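Local coordinates for protein glyoxylate reductase (Paecilomyces sp. J18, PDB 3WNV) that probably reduces glyoxylate to glycolate with a nicotinamide dinucleotide cofactor, as a two-domain enzyme of the D-2-hydroxyacid dehydrogenase family, at residues 304-309 / 320-325; 51-56 / 309-314; 80-85 / 90-95; 24-29 / 313-318. All blocks are in the same frame, centred on the assembly; numbering follows the deposited sequence.

Overall arrangement
From the N terminus, residues 24-29, which lead into strand 27-31 at one edge of the parallel sheet, and residues 51-56 both pair with helix 297-317 near the C terminus. Between them in sequence, interaction 3 closes a short loop between strand 81-85 and the loop that leads into helix 94-99, nested inside the loops of interactions 2 and 4 and staying within that beta-alpha-beta unit. Helix 297-317 closes both large loops: interaction 2 brings it to strand 51-57, interaction 4 brings its C-terminal end to the entry of strand 27-31. In interaction 1 the tail 320-325 folds back on the same helix, so its loop crosses those of interactions 2 and 4.

Interaction 1: residues 304-309 / 320-325; sequences ELLVLN and LLTQVP
Leu321 reaches out from the tail that follows helix 297-317 and lays its end on the backbone and CB of Asn309. Its CB starts toward the helix, and CG, anti to the carbonyl carbon (chi1 -58°), brings the branch point to 4.1 Å from Asn309 O. Of the two methyls, CD1 does most of the touching: it lies 3.8 Å from Asn309 O and equally 3.8 Å from Asn309 CB. The other methyl, CD2, leans further along the helix to Ser313, 3.7 Å from its OG. A branched apolar side chain suits this place, because Asn309 O already accepts the helix bond from Ser313 N and needs no second donor. The amide of Asn309 leads away from the tail, so that of its side chain CB makes the contact.

One turn earlier, Leu306 extends its CD1 to Thr322 CG2, a looser methyl contact of 4.2 Å. Thr322 serves two ends at once: the methyl meets the leucine, while OG1 donates to Ser106 O and accepts from Asn310 ND2. Asn310 OD1 also takes the backbone NH of Leu321, so one asparagine amide grips the tail at two successive residues.

The reversal is near the surface. Helix 297-317 turns Val307 toward strand 81-85, and the backbones of Thr322 and Val324 bond to Ser106 and Ile104, setting the returning chain beside strand 103-105, an edge strand of the parallel sheet.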
loop_
_atom_site.group_PDB
_atom_site.type_symbol
_atom_site.label_atom_id
_atom_site.label_comp_id
_atom_site.label_asym_id
_atom_site.label_seq_id
_atom_site.Cartn_x
_atom_site.Cartn_y
_atom_site.Cartn_z
ATOM N N GLU A 304 3.979 -9.545 9.725
ATOM C CA GLU A 304 4.611 -9.519 11.063
ATOM C C GLU A 304 5.882 -10.365 11.196
ATOM O O GLU A 304 6.861 -9.893 11.800
ATOM C CB GLU A 304 3.597 -9.858 12.147
ATOM C CG GLU A 304 2.561 -8.780 12.293
ATOM C CD GLU A 304 1.568 -9.013 13.403
ATOM O OE1 GLU A 304 1.426 -10.154 13.905
ATOM O OE2 GLU A 304 0.865 -8.045 13.754
ATOM N N LEU A 305 5.854 -11.605 10.713
ATOM C CA LEU A 305 7.006 -12.498 10.833
ATOM C C LEU A 305 8.217 -11.948 10.081
ATOM O O LEU A 305 9.358 -12.078 10.554
ATOM C CB LEU A 305 6.663 -13.921 10.373
ATOM C CG LEU A 305 5.690 -14.679 11.269
ATOM C CD1 LEU A 305 5.353 -16.031 10.652
ATOM C CD2 LEU A 305 6.258 -14.864 12.655
ATOM N N LEU A 306 7.967 -11.349 8.911
ATOM C CA LEU A 306 9.035 -10.723 8.130
ATOM C C LEU A 306 9.678 -9.558 8.877
ATOM O O LEU A 306 10.894 -9.426 8.895
ATOM C CB LEU A 306 8.518 -10.262 6.746
ATOM C CG LEU A 306 9.560 -9.646 5.793
ATOM C CD1 LEU A 306 10.775 -10.562 5.571
ATOM C CD2 LEU A 306 8.847 -9.348 4.499
ATOM N N VAL A 307 8.873 -8.723 9.528
ATOM C CA VAL A 307 9.431 -7.644 10.332
ATOM C C VAL A 307 10.260 -8.192 11.488
ATOM O O VAL A 307 11.353 -7.685 11.789
ATOM C CB VAL A 307 8.309 -6.727 10.884
ATOM C CG1 VAL A 307 8.916 -5.497 11.581
ATOM C CG2 VAL A 307 7.407 -6.268 9.740
ATOM N N LEU A 308 9.767 -9.257 12.131
ATOM C CA LEU A 308 10.431 -9.764 13.317
ATOM C C LEU A 308 11.719 -10.471 12.911
ATOM O O LEU A 308 12.682 -10.465 13.660
ATOM C CB LEU A 308 9.490 -10.650 14.146
ATOM C CG LEU A 308 8.386 -9.817 14.837
ATOM C CD1 LEU A 308 7.233 -10.711 15.312
ATOM C CD2 LEU A 308 8.939 -9.002 16.010
ATOM N N ASN A 309 11.727 -11.076 11.718
ATOM C CA ASN A 309 12.948 -11.691 11.207
ATOM C C ASN A 309 14.010 -10.659 10.831
ATOM O O ASN A 309 15.203 -10.894 11.033
ATOM C CB ASN A 309 12.628 -12.638 10.040
ATOM C CG ASN A 309 12.056 -13.959 10.518
ATOM O OD1 ASN A 309 12.416 -14.427 11.581
ATOM N ND2 ASN A 309 11.140 -14.545 9.749
ATOM N N LEU A 320 19.912 -6.179 7.864
ATOM C CA LEU A 320 18.505 -6.382 7.578
ATOM C C LEU A 320 18.293 -7.418 6.461
ATOM O O LEU A 320 19.207 -7.723 5.687
ATOM C CB LEU A 320 17.855 -5.049 7.195
ATOM C CG LEU A 320 17.784 -3.987 8.286
ATOM C CD1 LEU A 320 17.353 -2.624 7.692
ATOM C CD2 LEU A 320 16.828 -4.419 9.411
ATOM N N LEU A 321 17.085 -7.956 6.390
ATOM C CA LEU A 321 16.716 -8.890 5.337
ATOM C C LEU A 321 16.105 -8.155 4.148
ATOM O O LEU A 321 16.421 -8.452 2.995
ATOM C CB LEU A 321 15.717 -9.916 5.876
ATOM C CG LEU A 321 16.205 -10.721 7.067
ATOM C CD1 LEU A 321 15.203 -11.832 7.367
ATOM C CD2 LEU A 321 17.567 -11.301 6.780
ATOM N N THR A 322 15.214 -7.202 4.432
ATOM C CA THR A 322 14.550 -6.429 3.396
ATOM C C THR A 322 14.694 -4.913 3.592
ATOM O O THR A 322 13.695 -4.181 3.719
ATOM C CB THR A 322 13.070 -6.739 3.320
ATOM O OG1 THR A 322 12.462 -6.610 4.622
ATOM C CG2 THR A 322 12.854 -8.159 2.787
ATOM N N GLN A 323 15.929 -4.461 3.606
ATOM C CA GLN A 323 16.218 -3.016 3.716
ATOM C C GLN A 323 15.600 -2.263 2.540
ATOM O O GLN A 323 15.618 -2.751 1.404
ATOM C CB GLN A 323 17.709 -2.783 3.737
ATOM C CG GLN A 323 18.073 -1.313 4.010
ATOM C CD GLN A 323 19.561 -1.100 4.259
ATOM O OE1 GLN A 323 20.394 -1.905 3.848
ATOM N NE2 GLN A 323 19.902 -0.003 4.940
ATOM N N VAL A 324 15.007 -1.100 2.816
ATOM C CA VAL A 324 14.354 -0.301 1.768
ATOM C C VAL A 324 15.341 0.048 0.633
ATOM O O VAL A 324 16.513 0.315 0.883
ATOM C CB VAL A 324 13.716 0.960 2.350
ATOM C CG1 VAL A 324 12.570 0.587 3.321
ATOM C CG2 VAL A 324 14.770 1.871 3.036
ATOM N N PRO A 325 14.866 0.017 -0.642
ATOM C CA PRO A 325 15.773 0.218 -1.783
ATOM C C PRO A 325 16.456 1.595 -1.762
ATOM O O PRO A 325 17.583 1.705 -2.226
ATOM C CB PRO A 325 14.849 0.072 -3.016
ATOM C CG PRO A 325 13.437 0.176 -2.482
ATOM C CD PRO A 325 13.513 -0.367 -1.071
#

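Interaction 2: residues 51-56 / 309-314; sequences VIAIYR and NNLRSA
Leu311 points from helix 297-317 at strand 51-57 and divides its two methyls between Ala53 and Tyr55, two residues apart on the strand. CD2 meets the CB of Ala53 at 3.6 Å, and CD1 sits 3.7 Å from Tyr55 CD2. The split follows from the torsions: CG stands anti to the carbonyl carbon (chi1 -78°), and chi2 near 162° opens the isobutyl fork along the strand. Ala53 suits its place because it is where the two backbones come nearest, with 7.1 Å between its CA and that of Leu311; its small side chain leaves the leucine room to descend.

Strand 51-56 and helix 309-314 run antiparallel, their axes at 171° and 9.5 Å apart, as expected where a helix covers one face of a parallel sheet. That sheet, with strand order 2-1-3-4-5, matches the flavodoxin-like core of what is probably the substrate-binding domain, as in related D-2-hydroxyacid dehydrogenases, to which the C-terminal helix returns. Ile54 turns its side chain away from the helix.

Tyr55 throws its ring anti to the backbone N and crosses Leu311 at about a right angle. The methyl CD1 arrives at the ring's edge, near its plane, and also touches Tyr55 CB at 3.8 Å. Earlier on the same helix, Glu304, Val307 and Leu308 also touch this tyrosine. Its buried hydroxyl OH accepts a hydrogen bond from Asn85 ND2.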
loop_
_atom_site.group_PDB
_atom_site.type_symbol
_atom_site.label_atom_id
_atom_site.label_comp_id
_atom_site.label_asym_id
_atom_site.label_seq_id
_atom_site.Cartn_x
_atom_site.Cartn_y
_atom_site.Cartn_z
ATOM N N VAL A 51 17.576 1.798 23.322
ATOM C CA VAL A 51 16.826 1.119 22.250
ATOM C C VAL A 51 17.625 1.109 20.955
ATOM O O VAL A 51 17.912 2.172 20.409
ATOM C CB VAL A 51 15.498 1.808 22.001
ATOM C CG1 VAL A 51 14.812 1.215 20.738
ATOM C CG2 VAL A 51 14.601 1.677 23.243
ATOM N N ILE A 52 17.988 -0.075 20.462
ATOM C CA ILE A 52 18.767 -0.193 19.216
ATOM C C ILE A 52 17.859 -0.391 18.013
ATOM O O ILE A 52 18.212 -0.037 16.884
ATOM C CB ILE A 52 19.809 -1.351 19.290
ATOM C CG1 ILE A 52 20.678 -1.428 18.027
ATOM C CG2 ILE A 52 19.136 -2.686 19.489
ATOM C CD1 ILE A 52 21.784 -2.486 18.149
ATOM N N ALA A 53 16.672 -0.946 18.241
ATOM C CA ALA A 53 15.778 -1.235 17.116
ATOM C C ALA A 53 14.331 -1.003 17.483
ATOM O O ALA A 53 13.932 -1.254 18.609
ATOM C CB ALA A 53 15.959 -2.646 16.656
ATOM N N ILE A 54 13.527 -0.624 16.493
ATOM C CA ILE A 54 12.136 -0.273 16.740
ATOM C C ILE A 54 11.292 -1.055 15.763
ATOM O O ILE A 54 11.586 -1.066 14.563
ATOM C CB ILE A 54 11.892 1.222 16.467
ATOM C CG1 ILE A 54 12.468 2.084 17.597
ATOM C CG2 ILE A 54 10.377 1.506 16.302
ATOM C CD1 ILE A 54 12.410 3.607 17.244
ATOM N N TYR A 55 10.234 -1.692 16.253
ATOM C CA TYR A 55 9.236 -2.298 15.378
ATOM C C TYR A 55 8.112 -1.301 15.260
ATOM O O TYR A 55 7.605 -0.844 16.288
ATOM C CB TYR A 55 8.668 -3.570 16.068
ATOM C CG TYR A 55 7.544 -4.269 15.289
ATOM C CD1 TYR A 55 6.290 -3.671 15.113
ATOM C CD2 TYR A 55 7.726 -5.554 14.796
ATOM C CE1 TYR A 55 5.239 -4.327 14.402
ATOM C CE2 TYR A 55 6.709 -6.217 14.087
ATOM C CZ TYR A 55 5.474 -5.587 13.890
ATOM O OH TYR A 55 4.484 -6.264 13.221
ATOM N N ARG A 56 7.670 -0.985 14.031
ATOM C CA ARG A 56 6.485 -0.154 13.899
ATOM C C ARG A 56 5.694 -0.635 12.715
ATOM O O ARG A 56 6.170 -1.465 11.923
ATOM C CB ARG A 56 6.863 1.333 13.726
ATOM C CG ARG A 56 7.497 1.664 12.376
ATOM C CD ARG A 56 7.745 3.165 12.248
ATOM N NE ARG A 56 6.484 3.952 12.260
ATOM C CZ ARG A 56 5.761 4.236 11.166
ATOM N NH1 ARG A 56 6.122 3.778 9.967
ATOM N NH2 ARG A 56 4.667 4.996 11.266
ATOM N N ASN A 309 11.727 -11.076 11.718
ATOM C CA ASN A 309 12.948 -11.691 11.207
ATOM C C ASN A 309 14.010 -10.659 10.831
ATOM O O ASN A 309 15.203 -10.894 11.033
ATOM C CB ASN A 309 12.628 -12.638 10.040
ATOM C CG ASN A 309 12.056 -13.959 10.518
ATOM O OD1 ASN A 309 12.416 -14.427 11.581
ATOM N ND2 ASN A 309 11.140 -14.545 9.749
ATOM N N ASN A 310 13.574 -9.537 10.257
ATOM C CA ASN A 310 14.461 -8.392 10.072
ATOM C C ASN A 310 15.050 -7.918 11.397
ATOM O O ASN A 310 16.242 -7.718 11.496
ATOM C CB ASN A 310 13.728 -7.230 9.413
ATOM C CG ASN A 310 13.776 -7.299 7.912
ATOM O OD1 ASN A 310 14.808 -6.964 7.301
ATOM N ND2 ASN A 310 12.671 -7.730 7.294
ATOM N N LEU A 311 14.203 -7.727 12.409
ATOM C CA LEU A 311 14.687 -7.357 13.738
ATOM C C LEU A 311 15.727 -8.306 14.311
ATOM O O LEU A 311 16.752 -7.894 14.848
ATOM C CB LEU A 311 13.517 -7.275 14.713
ATOM C CG LEU A 311 12.720 -6.009 14.572
ATOM C CD1 LEU A 311 11.343 -6.146 15.227
ATOM C CD2 LEU A 311 13.525 -4.883 15.176
ATOM N N ARG A 312 15.446 -9.590 14.233
ATOM C CA ARG A 312 16.344 -10.584 14.784
ATOM C C ARG A 312 17.682 -10.559 14.040
ATOM O O ARG A 312 18.754 -10.621 14.660
ATOM C CB ARG A 312 15.695 -11.974 14.722
ATOM C CG ARG A 312 16.621 -13.070 15.216
ATOM C CD ARG A 312 15.929 -14.419 15.149
ATOM N NE ARG A 312 14.895 -14.561 16.179
ATOM C CZ ARG A 312 15.160 -14.926 17.437
ATOM N NH1 ARG A 312 16.414 -15.158 17.799
ATOM N NH2 ARG A 312 14.184 -15.055 18.335
ATOM N N SER A 313 17.619 -10.421 12.721
ATOM C CA SER A 313 18.841 -10.328 11.919
ATOM C C SER A 313 19.638 -9.085 12.301
ATOM O O SER A 313 20.865 -9.125 12.414
ATOM C CB SER A 313 18.474 -10.261 10.435
ATOM O OG SER A 313 19.644 -10.319 9.631
ATOM N N ALA A 314 18.936 -7.984 12.515
ATOM C CA ALA A 314 19.601 -6.723 12.864
ATOM C C ALA A 314 20.356 -6.851 14.185
ATOM O O ALA A 314 21.542 -6.511 14.291
ATOM C CB ALA A 314 18.594 -5.618 12.940
#

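Interaction 3: residues 80-85 / 90-95; sequences KYICHN and DNIDVD
His84 lays its imidazole obliquely against the end of Ile92, whose CD1 stands 3.8 Å from His84 ND1 and just as near to CB and CG of the same histidine. The two side chains run alongside one another with opposite headings. They join strand 81-85 to the loop that runs into helix 94-99, within the beta-alpha-beta unit completed by strand 103-105. Ile92 bridges two strand residues: its CD1 also comes to 4.5 Å from Ile82 CG2, two residues back on the same face of the strand. Isoleucine is apt here, since its longer branch reaches the ring and Ile82 together.

His84 has CG anti to the backbone N (chi1 173°), which carries the ring out toward the loop. There NE2 donates to Gly88 O, a bond that limits rotation of the ring. A bound sulfate, probably from the crystallisation liquor, lies about 5 Å from this side chain.

Between the two ring nitrogens, His84 CE1 comes to 3.6 Å from Asn91 OD1, a contact with no hydrogen bond, with ring and amide planes 71° apart. The amide is fixed by stronger partners: OD1 accepts from Arg56 NH1 and ND2 donates to Asn58 OD1. Asparagine, offering both an acceptor and a donor, fits that double demand. Just beyond, Asp93 takes the N-cap position of helix 94-99, its OD1 accepting a bond from the backbone N of Ala96.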
loop_
_atom_site.group_PDB
_atom_site.type_symbol
_atom_site.label_atom_id
_atom_site.label_comp_id
_atom_site.label_asym_id
_atom_site.label_seq_id
_atom_site.Cartn_x
_atom_site.Cartn_y
_atom_site.Cartn_z
ATOM N N LYS A 80 19.374 2.219 15.771
ATOM C CA LYS A 80 20.107 1.885 14.552
ATOM C C LYS A 80 19.241 1.283 13.473
ATOM O O LYS A 80 19.657 1.236 12.335
ATOM C CB LYS A 80 21.340 1.027 14.846
ATOM C CG LYS A 80 22.308 1.749 15.779
ATOM C CD LYS A 80 23.776 1.464 15.473
ATOM C CE LYS A 80 24.089 -0.029 15.462
ATOM N NZ LYS A 80 25.541 -0.303 15.735
ATOM N N TYR A 81 18.045 0.826 13.845
ATOM C CA TYR A 81 17.149 0.096 12.952
ATOM C C TYR A 81 15.706 0.490 13.213
ATOM O O TYR A 81 15.283 0.646 14.369
ATOM C CB TYR A 81 17.265 -1.415 13.158
ATOM C CG TYR A 81 18.646 -1.919 12.928
ATOM C CD1 TYR A 81 19.109 -2.183 11.637
ATOM C CD2 TYR A 81 19.514 -2.091 13.990
ATOM C CE1 TYR A 81 20.424 -2.608 11.433
ATOM C CE2 TYR A 81 20.814 -2.532 13.790
ATOM C CZ TYR A 81 21.255 -2.785 12.506
ATOM O OH TYR A 81 22.542 -3.210 12.316
ATOM N N ILE A 82 14.929 0.605 12.147
ATOM C CA ILE A 82 13.492 0.684 12.276
ATOM C C ILE A 82 12.958 -0.340 11.333
ATOM O O ILE A 82 13.222 -0.294 10.120
ATOM C CB ILE A 82 12.939 2.047 11.855
ATOM C CG1 ILE A 82 13.419 3.110 12.819
ATOM C CG2 ILE A 82 11.377 2.043 11.848
ATOM C CD1 ILE A 82 13.149 4.525 12.240
ATOM N N CYS A 83 12.236 -1.298 11.886
ATOM C CA CYS A 83 11.690 -2.387 11.112
ATOM C C CYS A 83 10.204 -2.169 10.997
ATOM O O CYS A 83 9.465 -2.242 11.973
ATOM C CB CYS A 83 12.050 -3.725 11.777
ATOM S SG CYS A 83 13.886 -3.962 11.852
ATOM N N HIS A 84 9.767 -1.865 9.773
ATOM C CA HIS A 84 8.434 -1.395 9.478
ATOM C C HIS A 84 7.545 -2.472 8.856
ATOM O O HIS A 84 7.950 -3.187 7.927
ATOM C CB HIS A 84 8.567 -0.195 8.497
ATOM C CG HIS A 84 7.249 0.318 7.965
ATOM N ND1 HIS A 84 6.420 1.151 8.693
ATOM C CD2 HIS A 84 6.626 0.093 6.785
ATOM C CE1 HIS A 84 5.355 1.452 7.950
ATOM N NE2 HIS A 84 5.451 0.806 6.801
ATOM N N ASN A 85 6.334 -2.586 9.382
ATOM C CA ASN A 85 5.342 -3.522 8.871
ATOM C C ASN A 85 4.542 -2.803 7.799
ATOM O O ASN A 85 3.710 -1.921 8.071
ATOM C CB ASN A 85 4.453 -4.019 10.003
ATOM C CG ASN A 85 3.474 -5.060 9.530
ATOM O OD1 ASN A 85 3.152 -5.109 8.347
ATOM N ND2 ASN A 85 2.998 -5.894 10.432
ATOM N N ASP A 90 5.513 5.477 3.253
ATOM C CA ASP A 90 5.572 6.891 2.930
ATOM C C ASP A 90 5.370 7.685 4.212
ATOM O O ASP A 90 5.490 8.916 4.210
ATOM C CB ASP A 90 4.560 7.253 1.816
ATOM C CG ASP A 90 3.162 6.802 2.135
ATOM O OD1 ASP A 90 2.438 7.526 2.860
ATOM O OD2 ASP A 90 2.765 5.722 1.660
ATOM N N ASN A 91 5.136 6.987 5.339
ATOM C CA ASN A 91 5.113 7.683 6.650
ATOM C C ASN A 91 6.460 7.626 7.417
ATOM O O ASN A 91 6.560 7.985 8.604
ATOM C CB ASN A 91 3.974 7.153 7.517
ATOM C CG ASN A 91 3.948 5.659 7.555
ATOM O OD1 ASN A 91 5.004 4.996 7.408
ATOM N ND2 ASN A 91 2.750 5.099 7.678
ATOM N N ILE A 92 7.510 7.175 6.734
ATOM C CA ILE A 92 8.865 7.295 7.278
ATOM C C ILE A 92 9.701 8.172 6.336
ATOM O O ILE A 92 9.709 7.950 5.117
ATOM C CB ILE A 92 9.544 5.945 7.346
ATOM C CG1 ILE A 92 8.677 4.962 8.115
ATOM C CG2 ILE A 92 10.964 6.073 7.943
ATOM C CD1 ILE A 92 9.289 3.561 8.203
ATOM N N ASP A 93 10.411 9.150 6.891
ATOM C CA ASP A 93 11.322 9.954 6.096
ATOM C C ASP A 93 12.639 9.217 6.004
ATOM O O ASP A 93 13.524 9.352 6.865
ATOM C CB ASP A 93 11.517 11.293 6.780
ATOM C CG ASP A 93 12.340 12.263 5.951
ATOM O OD1 ASP A 93 13.230 11.826 5.160
ATOM O OD2 ASP A 93 12.102 13.475 6.112
ATOM N N VAL A 94 12.778 8.417 4.959
ATOM C CA VAL A 94 13.971 7.601 4.790
ATOM C C VAL A 94 15.308 8.367 4.770
ATOM O O VAL A 94 16.267 7.954 5.404
ATOM C CB VAL A 94 13.833 6.666 3.574
ATOM C CG1 VAL A 94 15.125 5.871 3.369
ATOM C CG2 VAL A 94 12.599 5.737 3.745
ATOM N N ASP A 95 15.403 9.479 4.044
ATOM C CA ASP A 95 16.630 10.253 4.087
ATOM C C ASP A 95 16.966 10.795 5.482
ATOM O O ASP A 95 18.144 10.805 5.891
ATOM C CB ASP A 95 16.579 11.408 3.070
ATOM C CG ASP A 95 16.608 10.914 1.628
ATOM O OD1 ASP A 95 16.886 9.716 1.414
ATOM O OD2 ASP A 95 16.368 11.717 0.704
#

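Interaction 4: residues 24-29 / 313-318; sequences SLVTLK and SAIEKG
Val26 and Ile315 meet tip to tip, and their methyls supply much of the apolar contact. Val26 CG1 lies 3.9 Å from Ile315 CG2, while Ile315 CD1 reaches in at 4.0 Å from Val26 CG2. Ile315 CG2, standing anti to the backbone N, is turned to serve a second neighbour as well: it touches Leu25 CB at 3.9 Å. Beta-branching suits Val26 and Ile315, because each offers more than one methyl to the other. With Ile315 cut back to an alanine, Val26 CG1 and CG2 and Leu25 CB would probably lose their methyl partners, leaving a gap between the helix end and the loop before strand 27-31.

The joined parts belong to the flavodoxin-like domain expected in this family: residues 24-26 lead into strand 27-31, the outermost strand on its side of the parallel sheet, and Ile315 lies in the last turn of helix 297-317.

Apolar and charged groups meet where Leu25 and Glu316 cross at about a right angle. Leu25 CD1 lies 3.7 Å from Glu316 CG and 3.6 Å from OE2. The carboxylate, at the end of an extended chain, is not left to the leucine: OE2 makes a salt bridge with Arg312 NH1, one turn earlier on the helix, and Leu25 packs against this charged pair near the surface.

As for the backbone, the helix ends at Lys317, and Gly318, the first residue to leave helical angles, has a positive phi (75°) that is easily adopted without a side chain; its N makes a weak bond of 2.8 Å to Ala314 O.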
loop_
_atom_site.group_PDB
_atom_site.type_symbol
_atom_site.label_atom_id
_atom_site.label_comp_id
_atom_site.label_asym_id
_atom_site.label_seq_id
_atom_site.Cartn_x
_atom_site.Cartn_y
_atom_site.Cartn_z
ATOM N N SER A 24 15.448 -13.093 24.724
ATOM C CA SER A 24 16.730 -13.740 24.979
ATOM C C SER A 24 17.896 -12.884 24.481
ATOM O O SER A 24 19.023 -13.064 24.920
ATOM C CB SER A 24 16.777 -15.118 24.322
ATOM O OG SER A 24 16.895 -14.980 22.919
ATOM N N LEU A 25 17.614 -11.963 23.563
ATOM C CA LEU A 25 18.634 -11.088 22.993
ATOM C C LEU A 25 18.609 -9.676 23.552
ATOM O O LEU A 25 19.655 -9.064 23.695
ATOM C CB LEU A 25 18.454 -10.981 21.466
ATOM C CG LEU A 25 18.348 -12.293 20.691
ATOM C CD1 LEU A 25 18.020 -12.064 19.212
ATOM C CD2 LEU A 25 19.613 -13.092 20.827
ATOM N N VAL A 26 17.418 -9.120 23.801
ATOM C CA VAL A 26 17.340 -7.703 24.172
ATOM C C VAL A 26 16.208 -7.491 25.173
ATOM O O VAL A 26 15.338 -8.334 25.306
ATOM C CB VAL A 26 17.012 -6.809 22.925
ATOM C CG1 VAL A 26 18.219 -6.678 21.997
ATOM C CG2 VAL A 26 15.779 -7.349 22.179
ATOM N N THR A 27 16.215 -6.339 25.830
ATOM C CA THR A 27 15.117 -5.891 26.696
ATOM C C THR A 27 13.954 -5.460 25.818
ATOM O O THR A 27 14.118 -4.597 24.944
ATOM C CB THR A 27 15.562 -4.664 27.500
ATOM O OG1 THR A 27 16.646 -5.016 28.363
ATOM C CG2 THR A 27 14.391 -4.063 28.299
ATOM N N LEU A 28 12.773 -6.061 25.999
ATOM C CA LEU A 28 11.640 -5.679 25.154
ATOM C C LEU A 28 10.863 -4.554 25.834
ATOM O O LEU A 28 10.530 -4.652 27.016
ATOM C CB LEU A 28 10.719 -6.894 24.875
ATOM C CG LEU A 28 11.409 -8.123 24.259
ATOM C CD1 LEU A 28 10.425 -9.314 24.134
ATOM C CD2 LEU A 28 12.051 -7.815 22.888
ATOM N N LYS A 29 10.618 -3.477 25.088
ATOM C CA LYS A 29 9.878 -2.304 25.567
ATOM C C LYS A 29 8.706 -2.061 24.632
ATOM O O LYS A 29 8.761 -2.401 23.453
ATOM C CB LYS A 29 10.779 -1.057 25.617
ATOM C CG LYS A 29 11.843 -1.172 26.683
ATOM C CD LYS A 29 12.562 0.145 26.904
ATOM C CE LYS A 29 13.762 -0.048 27.809
ATOM N NZ LYS A 29 13.389 -0.494 29.166
ATOM N N SER A 313 17.619 -10.421 12.721
ATOM C CA SER A 313 18.841 -10.328 11.919
ATOM C C SER A 313 19.638 -9.085 12.301
ATOM O O SER A 313 20.865 -9.125 12.414
ATOM C CB SER A 313 18.474 -10.261 10.435
ATOM O OG SER A 313 19.644 -10.319 9.631
ATOM N N ALA A 314 18.936 -7.984 12.515
ATOM C CA ALA A 314 19.601 -6.723 12.864
ATOM C C ALA A 314 20.356 -6.851 14.185
ATOM O O ALA A 314 21.542 -6.511 14.291
ATOM C CB ALA A 314 18.594 -5.618 12.940
ATOM N N ILE A 315 19.656 -7.355 15.188
ATOM C CA ILE A 315 20.232 -7.595 16.509
ATOM C C ILE A 315 21.375 -8.612 16.486
ATOM O O ILE A 315 22.422 -8.368 17.062
ATOM C CB ILE A 315 19.120 -8.024 17.511
ATOM C CG1 ILE A 315 18.106 -6.885 17.677
ATOM C CG2 ILE A 315 19.739 -8.407 18.882
ATOM C CD1 ILE A 315 16.800 -7.346 18.273
ATOM N N GLU A 316 21.181 -9.755 15.832
ATOM C CA GLU A 316 22.174 -10.831 15.912
ATOM C C GLU A 316 23.379 -10.591 15.001
ATOM O O GLU A 316 24.516 -10.853 15.388
ATOM C CB GLU A 316 21.541 -12.194 15.560
ATOM C CG GLU A 316 20.562 -12.754 16.597
ATOM C CD GLU A 316 19.862 -14.040 16.141
ATOM O OE1 GLU A 316 19.939 -14.408 14.939
ATOM O OE2 GLU A 316 19.203 -14.684 16.988
ATOM N N LYS A 317 23.115 -10.084 13.803
ATOM C CA LYS A 317 24.109 -10.006 12.734
ATOM C C LYS A 317 24.399 -8.572 12.293
ATOM O O LYS A 317 25.392 -8.322 11.621
ATOM C CB LYS A 317 23.637 -10.865 11.540
ATOM C CG LYS A 317 23.581 -12.367 11.894
ATOM C CD LYS A 317 23.071 -13.247 10.762
ATOM C CE LYS A 317 22.984 -14.707 11.224
ATOM N NZ LYS A 317 22.140 -15.547 10.324
ATOM N N GLY A 318 23.542 -7.620 12.658
ATOM C CA GLY A 318 23.797 -6.239 12.267
ATOM C C GLY A 318 23.482 -6.030 10.803
ATOM O O GLY A 318 24.105 -5.209 10.108
#